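PDB 3GT5: N-acetylglucosamine 2-epimerase from Xylella fastidiosa, which probably catalyses the epimerisation or isomerisation of a sugar, in the manner of N-acylglucosamine 2-epimerases. Local coordinates for residues L81-D86 / W98-D103; A184-E187 / E191-Y194; R204-Q209 / V266-P271; L216-Y221 / F296-T301; A318-A323 / Q333-L338. All coordinates share one frame; numbering follows the deposited sequence.

Contact 1 (L81-D86 / W98-D103); sequences LSYVRD and WTLCDD
The phenol of Tyr-83 reaches from helix 71-88 to the turn joining strands 99-101 and 104-111, where its OH donates a hydrogen bond to Asp-103 OD1 over 3.0 Å. OD1 lies at the edge of the ring, near its plane, and takes the proton on its syn side, about 30° out of the carboxylate plane; ring and carboxylate planes stand 52° apart. Leu-100 arrives from the opposite direction to the tyrosine and sets its methyl obliquely against the hydroxyl end, CD1 3.5 Å from Tyr-83 OH and 3.9 Å from Tyr-83 CE2. With chi1 at -161°, Tyr-83 swings CG away from its own backbone N, and the ring spans the 9.6 Å between the CA atoms of Tyr-83 and Asp-103. Further out, Ser-54 of helix 51-68, Arg-49 of strand 48-50 and the ring of His-88 touch Tyr-83, while Leu-100 pairs through its backbone with Arg-49. The buried tyrosine thus gives its proton to an exposed carboxylate, which probably supports the ionised form of Asp-103.

Contact 2 (A184-E187 / E191-Y194); sequences AAYE and EQRY
Ala-185 and Tyr-194 close a tight alpha-alpha hairpin of helices 172-189 and 192-211, the building unit of the alpha/alpha-barrel in this family. The methyl of Ala-185 sits over one face of the Tyr-194 ring, 3.9 Å from CB to the ring centroid and 23° off the normal, a CH-pi contact displaced toward the rim. On the opposite face lies CG of Arg-193, so the ring is sandwiched between the alanine and its own chain neighbour. Tyr-186 is used differently. With CG anti to the backbone N (chi1 170°), its ring runs out alongside Gln-192, both side chains pointing the same way, ring and amide planes nearly perpendicular at 88°. The ring meets the carbonyl of Glu-191 edge-on, CD1 lying 3.4 Å from Glu-191 O, and at its root CB packs on CB of Tyr-194. Gln-192 sends its NE2 to Glu-196, while Tyr-263 of helix 247-263 meets the Tyr-186 ring edge-to-face. Met-137 of helix 133-147 touches both Ala-185 and Tyr-194. At the polar end of Tyr-194, Arg-193 NH2 donates an almost straight hydrogen bond to Tyr-194 OH, 3.1 Å long. The outer ends of Tyr-186 and Gln-192 are joined by one water, 2.6 Å from Tyr-186 OH and donating to Gln-192 OE1 at 2.7 Å.

Contact 3 (R204-Q209 / V266-P271); sequences RITRRQ and VEWLVP
Arg-207 lays its guanidinium flat on the indole of Trp-268, the two planes only 7° apart. Its CZ stands 3.6 Å from the centroid of the Trp-268 five-membered ring, almost straight above it: a stacked cation-pi pair. The arginine chain bends at chi2 and again at chi3 (-71°), which turns the guanidinium parallel to the indole and lets CD graze the six-membered ring in a CH-pi contact. Trp-268 holds its CG between the backbone N and carbonyl carbon, chi1 69°, turning one face of the indole to Arg-207 and its CZ3 edge to Thr-206. Leu-269 CD2 covers the opposite face. At that edge, Thr-206 OG1 comes within 3.5 Å of Trp-268 CZ3; the hydroxyl is hydrogen-bonded to the carbonyl of Ala-202, one turn back. Asp-203 makes a salt bridge to Arg-207 NE and also touches the tryptophan. Linking helix 192-211 to the residues leading into helix 269-284, the guanidinium charge is thus balanced by Asp-203 while lying over the electron-rich indole, and the salt bridge probably holds it flat there.

Contact 4 (L216-Y221 / F296-T301); sequences LVWEHY and FAPDGT
The backbones of 216-221 and 296-301 stay well apart, Trp-218 and Pro-298 having the nearest CA atoms at 9.2 Å, and a type I beta turn from Ala-297 to Gly-300 folds the second segment back on itself. Side chains bridge the gap at two points. Leu-216 meets Phe-296 at about a right angle, pushing CD1 into the edge of the ring, in its plane, 3.5 Å from Phe-296 CZ. Nearby, Trp-218 extends its six-membered ring, chi1 being -174°, until CZ3 lies 3.8 Å from Pro-298 CG, an oblique apolar contact. Trp-218 NE1 is spent on the carbonyl of Asp-228, and Phe-245 meets the indole edge-to-face. The turn has its own brace: Asp-299 OD1 accepts from Thr-301 N (3.0 Å) in an Asx turn, and OD2 accepts from Thr-301 OG1, both met from above the carboxylate plane. Segment 296-301 looks like the turn of a beta hairpin between strands 295-296 and 302-308, closed by Ala-297 N to Thr-301 O; Pro-298 of the turn and Phe-296 just before it pack on the loop after helix 192-211.

Contact 5 (A318-A323 / Q333-L338); sequences AAALLA and QWYDRL
Tyr-335 carries its CG anti to the backbone N, chi1 -178°, which lays the ring beside helix 309-326, where CD1 reaches the methyl of Ala-320 obliquely at 3.8 Å. Beside it, Ala-319 points its CB toward the facing helix and rests on the backbone there, 3.8 Å from Tyr-335 N, with Tyr-335 CB and Trp-334 CB each 4.2 Å from it. Trp-334 gives this contact little beyond that CB, because its indole leads away and receives NH1 of Arg-337 over one face. With little more than two alanine methyls on the 309-326 side, the backbones come close: the CA atoms of Ala-319 and Tyr-335 are 5.4 Å apart, and the axes of the short segments approach to 8.5 Å, running antiparallel at 160°. No hydrogen bond crosses the interface; alanine methyls against the tyrosine ring and the facing backbone make the contact. The tyrosine hydroxyl is satisfied by the carbonyl of Phe-5 near the N-terminus, and the rings of Trp-332 and Trp-339 meet its ring edge-to-face. The contact thus joins consecutive helices 309-326 and 329-346 as an antiparallel hairpin, with Phe-277 of helix 269-284 touching both Ala-319 and Trp-334, and helix 247-263 packing on Leu-321.

Contacts 2 and 5 both close hairpins of consecutive helices, but contact 5 is buried and wholly apolar, while contact 2 runs from a packed ring out to a water at the surface. Helix 192-211 serves contact 2 near its start and contact 3 further along, their centres 19 Å apart. Contact 3, partly exposed, relies on charge over an aromatic face; contact 4 is mostly buried and apolar. These two touch, Ile-205 packing on Val-217 and Gln-209 on Tyr-221. Contact 1, buried except for exposed Asp-103, stands on the opposite side of the chain's centre from contacts 3, 4 and 5, and it alone has a direct hydrogen bond between its two segments.

Contact 1 (L81-D86 / W98-D103)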
# COMPACT_ATOMS: atom_id res chain seq x y z
N LEU A 81 -12.30 -8.90 -9.76
CA LEU A 81 -12.03 -8.19 -11.00
C LEU A 81 -13.30 -7.85 -11.79
O LEU A 81 -13.38 -6.78 -12.42
CB LEU A 81 -11.04 -8.96 -11.87
CG LEU A 81 -9.61 -8.96 -11.36
CD1 LEU A 81 -8.82 -10.02 -12.04
CD2 LEU A 81 -8.94 -7.54 -11.56
N SER A 82 -14.32 -8.72 -11.77
CA SER A 82 -15.59 -8.39 -12.39
C SER A 82 -16.21 -7.14 -11.77
O SER A 82 -16.73 -6.29 -12.48
CB SER A 82 -16.63 -9.53 -12.32
OG SER A 82 -16.08 -10.66 -12.97
N TYR A 83 -16.18 -7.04 -10.47
CA TYR A 83 -16.70 -5.86 -9.82
C TYR A 83 -15.95 -4.57 -10.24
O TYR A 83 -16.58 -3.55 -10.51
CB TYR A 83 -16.63 -6.01 -8.31
CG TYR A 83 -17.53 -5.07 -7.57
CD1 TYR A 83 -18.92 -5.21 -7.60
CD2 TYR A 83 -17.01 -4.02 -6.84
CE1 TYR A 83 -19.76 -4.36 -6.89
CE2 TYR A 83 -17.82 -3.16 -6.13
CZ TYR A 83 -19.20 -3.34 -6.16
OH TYR A 83 -20.00 -2.47 -5.46
N VAL A 84 -14.62 -4.64 -10.30
CA VAL A 84 -13.80 -3.50 -10.73
C VAL A 84 -14.16 -3.10 -12.15
O VAL A 84 -14.42 -1.91 -12.43
CB VAL A 84 -12.26 -3.79 -10.58
CG1 VAL A 84 -11.40 -2.64 -11.18
CG2 VAL A 84 -11.87 -3.96 -9.12
N ARG A 85 -14.30 -4.09 -13.05
CA ARG A 85 -14.56 -3.75 -14.45
C ARG A 85 -16.01 -3.44 -14.82
O ARG A 85 -16.24 -2.64 -15.73
CB ARG A 85 -13.96 -4.82 -15.36
CG ARG A 85 -12.46 -4.80 -15.32
CD ARG A 85 -11.79 -5.48 -16.45
NE ARG A 85 -12.04 -4.92 -17.77
CZ ARG A 85 -11.46 -3.84 -18.31
NH1 ARG A 85 -10.60 -3.09 -17.62
NH2 ARG A 85 -11.75 -3.49 -19.56
N ASP A 86 -16.97 -4.04 -14.12
CA ASP A 86 -18.39 -3.93 -14.46
C ASP A 86 -19.14 -2.90 -13.66
O ASP A 86 -20.17 -2.37 -14.14
CB ASP A 86 -19.06 -5.28 -14.30
CG ASP A 86 -18.46 -6.33 -15.21
OD1 ASP A 86 -17.69 -5.97 -16.15
OD2 ASP A 86 -18.75 -7.52 -14.99
N TRP A 98 -14.71 6.18 -7.41
CA TRP A 98 -13.98 6.15 -6.14
C TRP A 98 -14.79 5.46 -5.04
O TRP A 98 -14.28 4.61 -4.31
CB TRP A 98 -13.61 7.61 -5.77
CG TRP A 98 -12.73 7.80 -4.58
CD1 TRP A 98 -13.01 8.56 -3.48
CD2 TRP A 98 -11.38 7.32 -4.39
NE1 TRP A 98 -11.98 8.55 -2.61
CE2 TRP A 98 -10.95 7.82 -3.14
CE3 TRP A 98 -10.48 6.55 -5.15
CZ2 TRP A 98 -9.68 7.54 -2.62
CZ3 TRP A 98 -9.21 6.29 -4.63
CH2 TRP A 98 -8.82 6.78 -3.38
N THR A 99 -16.06 5.86 -4.88
CA THR A 99 -16.97 5.21 -3.95
C THR A 99 -18.35 4.96 -4.60
O THR A 99 -18.80 5.68 -5.52
CB THR A 99 -17.14 6.04 -2.68
OG1 THR A 99 -17.63 7.32 -3.07
CG2 THR A 99 -15.83 6.25 -1.89
N LEU A 100 -19.00 3.89 -4.13
CA LEU A 100 -20.31 3.47 -4.61
C LEU A 100 -21.18 3.28 -3.41
O LEU A 100 -20.71 2.98 -2.31
CB LEU A 100 -20.23 2.16 -5.38
CG LEU A 100 -19.30 2.03 -6.59
CD1 LEU A 100 -18.87 0.58 -6.83
CD2 LEU A 100 -19.97 2.59 -7.81
N CYS A 101 -22.47 3.49 -3.61
CA CYS A 101 -23.44 3.13 -2.59
C CYS A 101 -24.58 2.41 -3.30
O CYS A 101 -25.23 2.96 -4.20
CB CYS A 101 -23.93 4.35 -1.84
SG CYS A 101 -25.10 3.81 -0.58
N ASP A 102 -24.76 1.14 -2.92
CA ASP A 102 -25.66 0.20 -3.60
C ASP A 102 -25.48 0.14 -5.12
O ASP A 102 -26.44 0.17 -5.88
CB ASP A 102 -27.12 0.51 -3.21
CG ASP A 102 -27.91 -0.75 -2.82
OD1 ASP A 102 -27.30 -1.84 -2.71
OD2 ASP A 102 -29.14 -0.64 -2.63
N ASP A 103 -24.23 0.03 -5.55
CA ASP A 103 -23.84 -0.04 -6.98
C ASP A 103 -24.14 1.24 -7.76
O ASP A 103 -23.89 1.28 -8.97
CB ASP A 103 -24.42 -1.29 -7.68
CG ASP A 103 -23.68 -2.58 -7.34
OD1 ASP A 103 -22.86 -2.58 -6.39
OD2 ASP A 103 -23.88 -3.60 -8.02

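Contact 2 (A184-E187 / E191-Y194)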
# COMPACT_ATOMS: atom_id res chain seq x y z
N ALA A 184 4.80 -4.47 -9.94
CA ALA A 184 3.90 -5.62 -10.11
C ALA A 184 3.59 -5.90 -11.60
O ALA A 184 3.55 -7.06 -12.02
CB ALA A 184 2.62 -5.40 -9.35
N ALA A 185 3.37 -4.82 -12.37
CA ALA A 185 3.03 -4.92 -13.80
C ALA A 185 4.21 -5.55 -14.56
O ALA A 185 4.01 -6.39 -15.48
CB ALA A 185 2.69 -3.52 -14.36
N TYR A 186 5.42 -5.12 -14.19
CA TYR A 186 6.64 -5.68 -14.78
C TYR A 186 6.78 -7.16 -14.44
O TYR A 186 7.09 -7.98 -15.31
CB TYR A 186 7.88 -4.96 -14.29
CG TYR A 186 9.17 -5.64 -14.68
CD1 TYR A 186 9.60 -5.65 -16.00
CD2 TYR A 186 9.96 -6.30 -13.72
CE1 TYR A 186 10.80 -6.29 -16.36
CE2 TYR A 186 11.17 -6.92 -14.09
CZ TYR A 186 11.56 -6.91 -15.41
OH TYR A 186 12.76 -7.51 -15.74
N GLU A 187 6.55 -7.49 -13.17
CA GLU A 187 6.69 -8.87 -12.71
C GLU A 187 5.70 -9.76 -13.43
O GLU A 187 6.02 -10.90 -13.79
CB GLU A 187 6.49 -8.94 -11.19
CG GLU A 187 7.61 -8.34 -10.39
CD GLU A 187 7.30 -8.22 -8.91
OE1 GLU A 187 6.12 -8.37 -8.51
OE2 GLU A 187 8.25 -7.97 -8.14
N GLU A 191 7.18 -6.50 -19.40
CA GLU A 191 7.41 -5.30 -20.22
C GLU A 191 8.33 -4.32 -19.53
O GLU A 191 8.00 -3.80 -18.42
CB GLU A 191 6.11 -4.65 -20.60
CG GLU A 191 5.17 -5.54 -21.40
CD GLU A 191 3.84 -4.90 -21.72
OE1 GLU A 191 2.82 -5.63 -21.78
OE2 GLU A 191 3.79 -3.67 -21.93
N GLN A 192 9.41 -3.95 -20.21
CA GLN A 192 10.40 -3.06 -19.70
C GLN A 192 9.84 -1.70 -19.36
O GLN A 192 10.36 -1.08 -18.40
CB GLN A 192 11.60 -2.89 -20.69
CG GLN A 192 12.90 -2.31 -20.05
CD GLN A 192 13.52 -3.21 -19.00
OE1 GLN A 192 13.17 -4.43 -18.90
NE2 GLN A 192 14.46 -2.66 -18.20
N ARG A 193 8.84 -1.23 -20.10
CA ARG A 193 8.33 0.14 -19.87
C ARG A 193 7.82 0.31 -18.44
O ARG A 193 7.93 1.39 -17.84
CB ARG A 193 7.27 0.56 -20.86
CG ARG A 193 5.87 -0.07 -20.69
CD ARG A 193 4.97 0.26 -21.86
NE ARG A 193 3.64 -0.34 -21.65
CZ ARG A 193 2.58 -0.12 -22.41
NH1 ARG A 193 2.65 0.67 -23.46
NH2 ARG A 193 1.43 -0.74 -22.11
N TYR A 194 7.21 -0.74 -17.91
CA TYR A 194 6.71 -0.67 -16.54
C TYR A 194 7.78 -0.56 -15.51
O TYR A 194 7.64 0.24 -14.58
CB TYR A 194 5.81 -1.88 -16.25
CG TYR A 194 4.64 -2.01 -17.14
CD1 TYR A 194 3.83 -0.92 -17.47
CD2 TYR A 194 4.29 -3.26 -17.66
CE1 TYR A 194 2.73 -1.05 -18.26
CE2 TYR A 194 3.17 -3.40 -18.44
CZ TYR A 194 2.38 -2.29 -18.75
OH TYR A 194 1.23 -2.42 -19.53
O HOH W 1 14.31 -6.45 -17.55

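Contact 3 (R204-Q209 / V266-P271)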
# COMPACT_ATOMS: atom_id res chain seq x y z
N ARG A 204 12.57 10.40 -8.91
CA ARG A 204 11.98 11.75 -8.74
C ARG A 204 11.54 11.95 -7.29
O ARG A 204 11.79 13.01 -6.70
CB ARG A 204 10.81 11.97 -9.69
CG ARG A 204 11.17 12.02 -11.16
CD ARG A 204 12.22 13.05 -11.51
NE ARG A 204 12.35 13.06 -12.98
CZ ARG A 204 13.13 12.22 -13.66
NH1 ARG A 204 13.89 11.36 -13.01
NH2 ARG A 204 13.16 12.26 -15.00
N ILE A 205 10.87 10.97 -6.72
CA ILE A 205 10.41 11.14 -5.31
C ILE A 205 11.56 11.02 -4.28
O ILE A 205 11.72 11.88 -3.38
CB ILE A 205 9.29 10.13 -4.96
CG1 ILE A 205 8.05 10.32 -5.84
CG2 ILE A 205 8.90 10.22 -3.44
CD1 ILE A 205 7.28 11.70 -5.72
N THR A 206 12.31 9.92 -4.29
CA THR A 206 13.24 9.63 -3.19
C THR A 206 14.57 10.41 -3.29
O THR A 206 15.26 10.47 -2.34
CB THR A 206 13.51 8.14 -2.97
OG1 THR A 206 14.33 7.66 -4.08
CG2 THR A 206 12.22 7.36 -2.85
N ARG A 207 14.86 10.99 -4.46
CA ARG A 207 16.03 11.84 -4.64
C ARG A 207 15.65 13.29 -4.82
O ARG A 207 15.92 14.09 -3.91
CB ARG A 207 16.95 11.32 -5.75
CG ARG A 207 17.47 9.93 -5.43
CD ARG A 207 18.87 9.67 -6.01
NE ARG A 207 18.78 9.56 -7.44
CZ ARG A 207 19.81 9.29 -8.24
NH1 ARG A 207 19.58 9.19 -9.53
NH2 ARG A 207 21.04 9.17 -7.76
N ARG A 208 15.02 13.66 -5.94
CA ARG A 208 14.70 15.07 -6.16
C ARG A 208 13.78 15.68 -5.12
O ARG A 208 14.10 16.74 -4.56
CB ARG A 208 14.10 15.29 -7.53
CG ARG A 208 14.17 16.73 -7.95
CD ARG A 208 13.45 16.90 -9.30
NE ARG A 208 12.01 16.57 -9.23
CZ ARG A 208 11.23 16.36 -10.30
NH1 ARG A 208 11.73 16.45 -11.54
NH2 ARG A 208 9.94 16.05 -10.15
N GLN A 209 12.64 15.06 -4.90
CA GLN A 209 11.67 15.63 -3.95
C GLN A 209 12.17 15.55 -2.53
O GLN A 209 11.97 16.50 -1.74
CB GLN A 209 10.26 15.03 -4.07
CG GLN A 209 9.58 15.17 -5.48
CD GLN A 209 9.56 16.59 -5.98
OE1 GLN A 209 10.07 16.89 -7.06
NE2 GLN A 209 8.94 17.48 -5.21
N VAL A 266 21.93 -0.62 -10.46
CA VAL A 266 22.25 0.82 -10.35
C VAL A 266 22.64 1.12 -8.88
O VAL A 266 22.05 0.55 -7.94
CB VAL A 266 21.11 1.72 -10.91
CG1 VAL A 266 20.03 1.96 -9.87
CG2 VAL A 266 21.66 3.08 -11.40
N GLU A 267 23.63 1.98 -8.67
CA GLU A 267 24.27 2.07 -7.35
C GLU A 267 23.43 2.82 -6.32
O GLU A 267 23.56 2.57 -5.12
CB GLU A 267 25.69 2.68 -7.44
N TRP A 268 22.57 3.72 -6.78
CA TRP A 268 21.96 4.66 -5.84
C TRP A 268 20.83 4.10 -4.97
O TRP A 268 20.54 4.66 -3.90
CB TRP A 268 21.49 5.93 -6.53
CG TRP A 268 20.36 5.80 -7.46
CD1 TRP A 268 20.42 5.66 -8.81
CD2 TRP A 268 18.96 5.86 -7.12
NE1 TRP A 268 19.15 5.64 -9.34
CE2 TRP A 268 18.24 5.77 -8.32
CE3 TRP A 268 18.25 6.06 -5.93
CZ2 TRP A 268 16.85 5.84 -8.36
CZ3 TRP A 268 16.88 6.10 -5.98
CH2 TRP A 268 16.19 5.99 -7.18
N LEU A 269 20.21 2.99 -5.37
CA LEU A 269 19.00 2.54 -4.69
C LEU A 269 19.21 2.18 -3.20
O LEU A 269 18.46 2.67 -2.33
CB LEU A 269 18.42 1.34 -5.44
CG LEU A 269 17.99 1.63 -6.88
CD1 LEU A 269 17.80 0.26 -7.68
CD2 LEU A 269 16.74 2.50 -6.93
N VAL A 270 20.21 1.37 -2.91
CA VAL A 270 20.40 0.87 -1.54
C VAL A 270 20.79 2.00 -0.59
O VAL A 270 20.18 2.10 0.46
CB VAL A 270 21.34 -0.36 -1.47
CG1 VAL A 270 21.54 -0.80 0.01
CG2 VAL A 270 20.79 -1.48 -2.29
N PRO A 271 21.78 2.86 -0.92
CA PRO A 271 22.13 3.93 0.02
C PRO A 271 20.94 4.86 0.31
O PRO A 271 20.75 5.35 1.45
CB PRO A 271 23.26 4.70 -0.69
CG PRO A 271 23.78 3.80 -1.70
CD PRO A 271 22.76 2.76 -2.03

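Contact 4 (L216-Y221 / F296-T301)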
# COMPACT_ATOMS: atom_id res chain seq x y z
N LEU A 216 14.04 13.47 3.58
CA LEU A 216 12.89 12.59 3.74
C LEU A 216 11.81 13.02 2.76
O LEU A 216 11.86 14.13 2.23
CB LEU A 216 12.34 12.63 5.17
CG LEU A 216 13.24 12.05 6.26
CD1 LEU A 216 12.47 12.15 7.59
CD2 LEU A 216 13.64 10.61 5.99
N VAL A 217 10.86 12.13 2.49
CA VAL A 217 9.80 12.39 1.52
C VAL A 217 8.58 13.00 2.22
O VAL A 217 7.90 12.35 3.02
CB VAL A 217 9.39 11.10 0.76
CG1 VAL A 217 8.27 11.36 -0.24
CG2 VAL A 217 10.63 10.44 0.08
N TRP A 218 8.31 14.26 1.92
CA TRP A 218 7.11 14.95 2.36
C TRP A 218 5.94 14.56 1.45
O TRP A 218 6.16 14.16 0.29
CB TRP A 218 7.37 16.47 2.30
CG TRP A 218 6.29 17.31 2.85
CD1 TRP A 218 5.39 18.05 2.13
CD2 TRP A 218 5.98 17.55 4.24
NE1 TRP A 218 4.54 18.71 2.98
CE2 TRP A 218 4.87 18.43 4.27
CE3 TRP A 218 6.53 17.11 5.46
CZ2 TRP A 218 4.28 18.87 5.47
CZ3 TRP A 218 5.96 17.55 6.66
CH2 TRP A 218 4.86 18.43 6.65
N GLU A 219 4.71 14.62 1.94
CA GLU A 219 3.56 14.12 1.21
C GLU A 219 3.02 15.05 0.14
O GLU A 219 2.58 14.59 -0.92
CB GLU A 219 2.40 13.80 2.13
CG GLU A 219 2.66 12.72 3.16
CD GLU A 219 2.86 11.35 2.57
OE1 GLU A 219 2.14 10.96 1.62
OE2 GLU A 219 3.79 10.64 3.04
N HIS A 220 3.02 16.35 0.44
CA HIS A 220 2.19 17.33 -0.31
C HIS A 220 2.99 18.41 -1.01
O HIS A 220 3.93 18.94 -0.47
CB HIS A 220 1.26 18.02 0.66
CG HIS A 220 0.54 17.08 1.55
ND1 HIS A 220 -0.21 16.03 1.05
CD2 HIS A 220 0.49 16.98 2.90
CE1 HIS A 220 -0.74 15.36 2.07
NE2 HIS A 220 -0.33 15.91 3.19
N TYR A 221 2.61 18.69 -2.25
CA TYR A 221 3.33 19.64 -3.07
C TYR A 221 2.37 20.53 -3.89
O TYR A 221 1.20 20.25 -4.06
CB TYR A 221 4.28 18.92 -4.05
CG TYR A 221 5.23 17.97 -3.37
CD1 TYR A 221 6.53 18.35 -3.02
CD2 TYR A 221 4.80 16.68 -3.05
CE1 TYR A 221 7.40 17.44 -2.36
CE2 TYR A 221 5.65 15.79 -2.39
CZ TYR A 221 6.95 16.18 -2.06
OH TYR A 221 7.81 15.30 -1.40
N PHE A 296 5.61 12.74 12.25
CA PHE A 296 6.45 13.74 12.91
C PHE A 296 6.56 14.98 12.04
O PHE A 296 6.47 14.93 10.80
CB PHE A 296 7.82 13.19 13.36
CG PHE A 296 8.68 12.63 12.27
CD1 PHE A 296 9.54 13.42 11.57
CD2 PHE A 296 8.65 11.27 12.01
CE1 PHE A 296 10.39 12.88 10.60
CE2 PHE A 296 9.45 10.72 11.00
CZ PHE A 296 10.31 11.51 10.29
N ALA A 297 6.65 16.12 12.72
CA ALA A 297 6.75 17.43 12.04
C ALA A 297 8.16 17.63 11.50
O ALA A 297 9.09 16.88 11.82
CB ALA A 297 6.38 18.56 13.06
N PRO A 298 8.36 18.69 10.68
CA PRO A 298 9.71 18.98 10.18
C PRO A 298 10.81 19.34 11.21
O PRO A 298 11.97 19.32 10.88
CB PRO A 298 9.47 20.13 9.19
CG PRO A 298 8.05 19.95 8.78
CD PRO A 298 7.32 19.47 10.00
N ASP A 299 10.43 19.62 12.46
CA ASP A 299 11.40 19.84 13.54
C ASP A 299 11.77 18.53 14.25
O ASP A 299 12.53 18.57 15.22
CB ASP A 299 10.85 20.88 14.56
CG ASP A 299 9.65 20.35 15.37
OD1 ASP A 299 8.90 19.48 14.85
OD2 ASP A 299 9.45 20.81 16.52
N GLY A 300 11.15 17.42 13.81
CA GLY A 300 11.34 16.10 14.41
C GLY A 300 10.28 15.72 15.45
O GLY A 300 10.25 14.57 15.90
N THR A 301 9.45 16.66 15.87
CA THR A 301 8.56 16.40 16.98
C THR A 301 7.41 15.52 16.53
O THR A 301 6.78 15.79 15.49
CB THR A 301 7.97 17.71 17.57
OG1 THR A 301 9.03 18.51 18.06
CG2 THR A 301 6.99 17.41 18.72

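Contact 5 (A318-A323 / Q333-L338)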
# COMPACT_ATOMS: atom_id res chain seq x y z
N ALA A 318 10.57 -3.71 4.82
CA ALA A 318 11.78 -2.98 4.49
C ALA A 318 13.01 -3.50 5.26
O ALA A 318 14.04 -3.69 4.68
CB ALA A 318 11.59 -1.47 4.73
N ALA A 319 12.86 -3.76 6.57
CA ALA A 319 13.97 -4.23 7.42
C ALA A 319 14.50 -5.56 6.93
O ALA A 319 15.70 -5.74 6.84
CB ALA A 319 13.54 -4.29 8.89
N ALA A 320 13.62 -6.47 6.56
CA ALA A 320 14.03 -7.78 6.03
C ALA A 320 14.81 -7.63 4.70
O ALA A 320 15.88 -8.26 4.51
CB ALA A 320 12.76 -8.73 5.88
N LEU A 321 14.28 -6.81 3.77
CA LEU A 321 14.99 -6.57 2.51
C LEU A 321 16.39 -5.89 2.72
O LEU A 321 17.35 -6.29 2.09
CB LEU A 321 14.12 -5.81 1.50
CG LEU A 321 12.84 -6.50 0.99
CD1 LEU A 321 12.23 -5.78 -0.21
CD2 LEU A 321 13.11 -7.89 0.61
N LEU A 322 16.47 -4.92 3.63
CA LEU A 322 17.70 -4.21 3.94
C LEU A 322 18.70 -5.15 4.58
O LEU A 322 19.86 -5.12 4.20
CB LEU A 322 17.44 -3.04 4.87
CG LEU A 322 16.78 -1.86 4.14
CD1 LEU A 322 16.01 -0.93 5.08
CD2 LEU A 322 17.90 -1.12 3.39
N ALA A 323 18.23 -5.97 5.50
CA ALA A 323 19.08 -7.00 6.15
C ALA A 323 19.69 -7.97 5.15
O ALA A 323 20.91 -8.26 5.23
CB ALA A 323 18.29 -7.77 7.25
N GLN A 333 17.56 -7.12 13.68
CA GLN A 333 17.11 -6.69 15.00
C GLN A 333 15.90 -5.77 14.89
O GLN A 333 14.95 -5.89 15.69
CB GLN A 333 18.25 -6.07 15.81
CG GLN A 333 19.22 -7.17 16.21
CD GLN A 333 20.59 -6.70 16.56
OE1 GLN A 333 20.89 -5.50 16.60
NE2 GLN A 333 21.47 -7.67 16.81
N TRP A 334 15.89 -4.89 13.89
CA TRP A 334 14.68 -4.05 13.67
C TRP A 334 13.47 -4.90 13.31
O TRP A 334 12.39 -4.71 13.84
CB TRP A 334 14.92 -2.98 12.62
CG TRP A 334 15.47 -1.72 13.23
CD1 TRP A 334 16.72 -1.22 13.09
CD2 TRP A 334 14.76 -0.82 14.09
NE1 TRP A 334 16.85 -0.07 13.81
CE2 TRP A 334 15.66 0.22 14.41
CE3 TRP A 334 13.46 -0.76 14.58
CZ2 TRP A 334 15.30 1.28 15.24
CZ3 TRP A 334 13.10 0.28 15.39
CH2 TRP A 334 14.03 1.30 15.72
N TYR A 335 13.67 -5.81 12.38
CA TYR A 335 12.64 -6.78 12.00
C TYR A 335 12.02 -7.47 13.21
O TYR A 335 10.80 -7.52 13.34
CB TYR A 335 13.25 -7.82 11.07
CG TYR A 335 12.30 -8.86 10.55
CD1 TYR A 335 11.48 -8.60 9.47
CD2 TYR A 335 12.22 -10.12 11.14
CE1 TYR A 335 10.58 -9.55 8.98
CE2 TYR A 335 11.32 -11.06 10.66
CZ TYR A 335 10.51 -10.79 9.58
OH TYR A 335 9.61 -11.76 9.13
N ASP A 336 12.88 -7.96 14.09
CA ASP A 336 12.44 -8.72 15.26
C ASP A 336 11.67 -7.84 16.23
O ASP A 336 10.67 -8.26 16.76
CB ASP A 336 13.63 -9.34 16.01
CG ASP A 336 14.30 -10.50 15.27
OD1 ASP A 336 13.80 -11.06 14.26
OD2 ASP A 336 15.39 -10.89 15.74
N ARG A 337 12.12 -6.62 16.47
CA ARG A 337 11.40 -5.77 17.42
C ARG A 337 10.06 -5.25 16.89
O ARG A 337 9.09 -5.08 17.65
CB ARG A 337 12.30 -4.65 18.01
CG ARG A 337 12.61 -3.44 17.17
CD ARG A 337 13.42 -2.38 18.02
NE ARG A 337 14.72 -2.88 18.52
CZ ARG A 337 15.90 -2.86 17.87
NH1 ARG A 337 16.06 -2.34 16.66
NH2 ARG A 337 16.98 -3.36 18.46
N LEU A 338 10.01 -5.02 15.57
CA LEU A 338 8.76 -4.61 14.93
C LEU A 338 7.75 -5.75 15.05
O LEU A 338 6.60 -5.52 15.40
CB LEU A 338 9.00 -4.22 13.45
CG LEU A 338 9.62 -2.81 13.32
CD1 LEU A 338 10.27 -2.65 11.95
CD2 LEU A 338 8.61 -1.72 13.53